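PDB 4KJR: Ca(2+)/H(+) antiporter ChaA from Bacillus subtilis subsp. subtilis, which extrudes calcium ions from the cell in exchange for external protons, transporting neither sodium nor potassium. Local coordinates for residues T36-L40 against V216-I220; L106-V110 against E333-L338. The protein carries 2 engineered substitutions. One frame throughout, in Å; residues are numbered along the deposited sequence.

How the contacts relate
From the N terminus, the chain passes through helix 3-22 and enters helix 26-53, which carries the first half of contact 1. It then reaches 106-110, at the C-terminal end of helix 85-110 and the first half of contact 2. Contact 1 closes a span of 175 residues when 216-220 arrives on helix 204-234; contact 2 closes one of 222 when helix 333-350 begins. The two closures therefore cross. Each joins the first exchanger repeat to the second, so together they stitch the two halves of the antiporter at separate places: their centres lie 28 Å apart, and their nearest atoms about 11 Å.

Contact 1 of 2, residues T36-L40 against V216-I220; sequences TIIAL and VVAYI
Both segments are single turns of longer α-helices, closed by Leu40 N to Thr36 O and Ile220 N to Val216 O hydrogen bonds, each 2.8 Å. They run nearly antiparallel (154°, signed crossing -154°), their axes 10.5 Å apart and Ile37 CA 6.5 Å from Val217 CA. Branched side chains fill this wide gap. Leu40 (m,t) points across, its CB 3.6 Å from Val217 CG2 and its CD1 3.8 Å from both Val216 CG1 and Ile220 CD1. Ile37 leaves sideways, but its trans chi2 carries CD1 to 3.6 Å from Ile220 CG2. Thr36 offers carbon to the contact, CB lying 4.2 Å from Ile220 CD1, while its OG1 bonds to Tyr33 O of its own helix. Helix 70-81 covers one flank through Val71, which touches Ile37 and Val217. Helices 26-53 and 204-234 probably correspond to the paired long helices of the two inverted repeats of CaCA exchangers. With no hydrogen bond between the segments, the fit of aliphatic surfaces holds them together.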
loop_
_atom_site.group_PDB
_atom_site.type_symbol
_atom_site.label_atom_id
_atom_site.label_comp_id
_atom_site.label_asym_id
_atom_site.label_seq_id
_atom_site.Cartn_x
_atom_site.Cartn_y
_atom_site.Cartn_z
ATOM N N THR A 36 31.426 14.671 15.282
ATOM C CA THR A 36 31.058 15.647 16.302
ATOM C C THR A 36 29.544 15.825 16.416
ATOM O O THR A 36 28.989 15.788 17.523
ATOM C CB THR A 36 31.632 17.038 15.974
ATOM O OG1 THR A 36 32.392 16.984 14.760
ATOM C CG2 THR A 36 32.480 17.547 17.114
ATOM N N ILE A 37 28.889 16.020 15.268
ATOM C CA ILE A 37 27.481 16.412 15.244
ATOM C C ILE A 37 26.584 15.345 15.856
ATOM O O ILE A 37 25.645 15.676 16.586
ATOM C CB ILE A 37 26.968 16.800 13.841
ATOM C CG1 ILE A 37 28.032 17.579 13.059
ATOM C CG2 ILE A 37 25.689 17.620 13.962
ATOM C CD1 ILE A 37 27.597 18.002 11.669
ATOM N N ILE A 38 26.877 14.076 15.578
ATOM C CA ILE A 38 26.200 12.988 16.285
ATOM C C ILE A 38 26.085 13.393 17.750
ATOM O O ILE A 38 24.981 13.619 18.253
ATOM C CB ILE A 38 26.955 11.647 16.173
ATOM C CG1 ILE A 38 26.994 11.169 14.716
ATOM C CG2 ILE A 38 26.322 10.597 17.080
ATOM C CD1 ILE A 38 28.124 10.209 14.410
ATOM N N ALA A 39 27.241 13.532 18.404
ATOM C CA ALA A 39 27.327 13.889 19.820
ATOM C C ALA A 39 26.636 15.213 20.122
ATOM O O ALA A 39 25.970 15.353 21.153
ATOM C CB ALA A 39 28.781 13.933 20.267
ATOM N N LEU A 40 26.790 16.174 19.213
ATOM C CA LEU A 40 26.148 17.479 19.349
ATOM C C LEU A 40 24.624 17.382 19.302
ATOM O O LEU A 40 23.934 18.149 19.965
ATOM C CB LEU A 40 26.666 18.445 18.281
ATOM C CG LEU A 40 28.102 18.950 18.445
ATOM C CD1 LEU A 40 28.591 19.611 17.169
ATOM C CD2 LEU A 40 28.194 19.914 19.618
ATOM N N VAL A 216 27.500 25.871 17.455
ATOM C CA VAL A 216 28.554 24.956 17.008
ATOM C C VAL A 216 28.048 24.100 15.837
ATOM O O VAL A 216 28.728 23.977 14.813
ATOM C CB VAL A 216 29.071 24.074 18.174
ATOM C CG1 VAL A 216 30.138 23.094 17.703
ATOM C CG2 VAL A 216 29.611 24.941 19.304
ATOM N N VAL A 217 26.850 23.532 15.993
ATOM C CA VAL A 217 26.190 22.760 14.935
ATOM C C VAL A 217 25.984 23.621 13.690
ATOM O O VAL A 217 26.263 23.180 12.574
ATOM C CB VAL A 217 24.845 22.170 15.416
ATOM C CG1 VAL A 217 24.092 21.506 14.275
ATOM C CG2 VAL A 217 25.077 21.167 16.534
ATOM N N ALA A 218 25.520 24.852 13.895
ATOM C CA ALA A 218 25.332 25.822 12.811
ATOM C C ALA A 218 26.640 26.240 12.135
ATOM O O ALA A 218 26.653 26.523 10.939
ATOM C CB ALA A 218 24.587 27.047 13.317
ATOM N N TYR A 219 27.728 26.292 12.901
ATOM C CA TYR A 219 29.038 26.636 12.348
ATOM C C TYR A 219 29.693 25.465 11.618
ATOM O O TYR A 219 30.337 25.653 10.582
ATOM C CB TYR A 219 29.963 27.199 13.432
ATOM C CG TYR A 219 30.080 28.708 13.406
ATOM C CD1 TYR A 219 31.065 29.334 12.642
ATOM C CD2 TYR A 219 29.203 29.513 14.140
ATOM C CE1 TYR A 219 31.179 30.715 12.609
ATOM C CE2 TYR A 219 29.309 30.896 14.112
ATOM C CZ TYR A 219 30.298 31.492 13.344
ATOM O OH TYR A 219 30.417 32.863 13.305
ATOM N N ILE A 220 29.526 24.260 12.163
ATOM C CA ILE A 220 29.990 23.037 11.508
ATOM C C ILE A 220 29.160 22.773 10.243
ATOM O O ILE A 220 29.672 22.244 9.241
ATOM C CB ILE A 220 29.960 21.830 12.476
ATOM C CG1 ILE A 220 31.072 21.970 13.522
ATOM C CG2 ILE A 220 30.116 20.517 11.719
ATOM C CD1 ILE A 220 31.043 20.938 14.631
#

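Contact 2 of 2, residues L106-V110 against E333-L338; sequences LSFFV and EGATLL
This is a close antiparallel helix crossing built around a glycine, joining the C-terminal turn of helix 85-110 to the first turns of helix 333-350. The axes of the segments approach to 7.3 Å at 141° (signed crossing -141°), with Phe109 CA only 4.1 Å from Gly334 CA. Along the second segment, Glu333 starts toward the contact and lays its methylene CG 4.0 Å from Phe108 CD1, while its carboxylate leads away. Gly334 makes the approach possible: its CA sits 3.9 Å from Phe108 CB and 3.8 Å from Phe109 CB, and an ideal CB would clash with the latter at 2.5 Å. Ala335 is small enough to take the Phe109 ring (chi1 t), CB to CE1 4.0 Å, and also packs on Leu169 of a neighbouring subunit. Leu337 (m,t) brings CD1 within 4.2 Å of Phe108 CD1. Leu338, its backbone N bonded to Gly334 O, spreads its branches: CD1 reaches 3.8 Å from Phe109 CB, CD2 3.9 Å from Leu106 CD1.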
loop_
_atom_site.group_PDB
_atom_site.type_symbol
_atom_site.label_atom_id
_atom_site.label_comp_id
_atom_site.label_asym_id
_atom_site.label_seq_id
_atom_site.Cartn_x
_atom_site.Cartn_y
_atom_site.Cartn_z
ATOM N N LEU A 106 16.181 -0.307 16.652
ATOM C CA LEU A 106 17.234 -0.438 17.655
ATOM C C LEU A 106 16.627 -0.536 19.048
ATOM O O LEU A 106 17.065 -1.348 19.860
ATOM C CB LEU A 106 18.218 0.733 17.566
ATOM C CG LEU A 106 19.722 0.491 17.747
ATOM C CD1 LEU A 106 20.190 -0.815 17.115
ATOM C CD2 LEU A 106 20.482 1.662 17.143
ATOM N N SER A 107 15.612 0.280 19.319
ATOM C CA SER A 107 14.890 0.213 20.587
ATOM C C SER A 107 14.275 -1.165 20.811
ATOM O O SER A 107 14.578 -1.812 21.810
ATOM C CB SER A 107 13.808 1.286 20.661
ATOM O OG SER A 107 14.384 2.571 20.718
ATOM N N PHE A 108 13.428 -1.610 19.882
ATOM C CA PHE A 108 12.756 -2.913 19.980
ATOM C C PHE A 108 13.760 -4.047 20.175
ATOM O O PHE A 108 13.557 -4.923 21.012
ATOM C CB PHE A 108 11.931 -3.204 18.720
ATOM C CG PHE A 108 10.710 -2.336 18.552
ATOM C CD1 PHE A 108 9.686 -2.742 17.701
ATOM C CD2 PHE A 108 10.574 -1.123 19.227
ATOM C CE1 PHE A 108 8.558 -1.956 17.521
ATOM C CE2 PHE A 108 9.447 -0.337 19.051
ATOM C CZ PHE A 108 8.438 -0.755 18.198
ATOM N N PHE A 109 14.842 -4.017 19.401
ATOM C CA PHE A 109 15.818 -5.097 19.402
ATOM C C PHE A 109 16.658 -5.158 20.672
ATOM O O PHE A 109 16.803 -6.228 21.265
ATOM C CB PHE A 109 16.733 -5.015 18.180
ATOM C CG PHE A 109 17.714 -6.150 18.086
ATOM C CD1 PHE A 109 17.288 -7.418 17.702
ATOM C CD2 PHE A 109 19.061 -5.954 18.384
ATOM C CE1 PHE A 109 18.183 -8.470 17.619
ATOM C CE2 PHE A 109 19.965 -7.002 18.298
ATOM C CZ PHE A 109 19.525 -8.261 17.914
ATOM N N VAL A 110 17.213 -4.015 21.075
ATOM C CA VAL A 110 18.116 -3.947 22.222
ATOM C C VAL A 110 17.378 -4.395 23.484
ATOM O O VAL A 110 17.861 -5.261 24.213
ATOM C CB VAL A 110 18.745 -2.538 22.376
ATOM C CG1 VAL A 110 18.325 -1.862 23.676
ATOM C CG2 VAL A 110 20.259 -2.617 22.266
ATOM N N GLU A 333 11.566 -8.552 16.655
ATOM C CA GLU A 333 10.699 -7.483 16.176
ATOM C C GLU A 333 11.588 -6.392 15.600
ATOM O O GLU A 333 11.269 -5.792 14.575
ATOM C CB GLU A 333 9.891 -6.907 17.335
ATOM C CG GLU A 333 8.464 -6.511 16.996
ATOM C CD GLU A 333 7.506 -7.686 17.038
ATOM O OE1 GLU A 333 7.569 -8.537 16.127
ATOM O OE2 GLU A 333 6.685 -7.754 17.975
ATOM N N GLY A 334 12.711 -6.154 16.275
ATOM C CA GLY A 334 13.691 -5.168 15.852
ATOM C C GLY A 334 14.570 -5.683 14.737
ATOM O O GLY A 334 14.873 -4.948 13.790
ATOM N N ALA A 335 14.981 -6.947 14.851
ATOM C CA ALA A 335 15.862 -7.572 13.861
ATOM C C ALA A 335 15.265 -7.486 12.464
ATOM O O ALA A 335 15.962 -7.143 11.505
ATOM C CB ALA A 335 16.155 -9.018 14.230
ATOM N N THR A 336 13.972 -7.785 12.366
ATOM C CA THR A 336 13.237 -7.648 11.118
ATOM C C THR A 336 13.394 -6.216 10.620
ATOM O O THR A 336 13.793 -5.989 9.477
ATOM C CB THR A 336 11.743 -7.974 11.294
ATOM O OG1 THR A 336 11.532 -8.643 12.541
ATOM C CG2 THR A 336 11.263 -8.868 10.173
ATOM N N LEU A 337 13.129 -5.254 11.501
ATOM C CA LEU A 337 13.219 -3.837 11.149
ATOM C C LEU A 337 14.623 -3.444 10.714
ATOM O O LEU A 337 14.803 -2.952 9.606
ATOM C CB LEU A 337 12.741 -2.939 12.295
ATOM C CG LEU A 337 11.263 -2.930 12.703
ATOM C CD1 LEU A 337 11.049 -1.932 13.831
ATOM C CD2 LEU A 337 10.342 -2.607 11.535
ATOM N N LEU A 338 15.613 -3.694 11.569
ATOM C CA LEU A 338 17.005 -3.306 11.298
ATOM C C LEU A 338 17.502 -3.837 9.959
ATOM O O LEU A 338 18.222 -3.146 9.223
ATOM C CB LEU A 338 17.917 -3.781 12.424
ATOM C CG LEU A 338 17.789 -2.996 13.730
ATOM C CD1 LEU A 338 18.166 -3.877 14.904
ATOM C CD2 LEU A 338 18.629 -1.726 13.713
#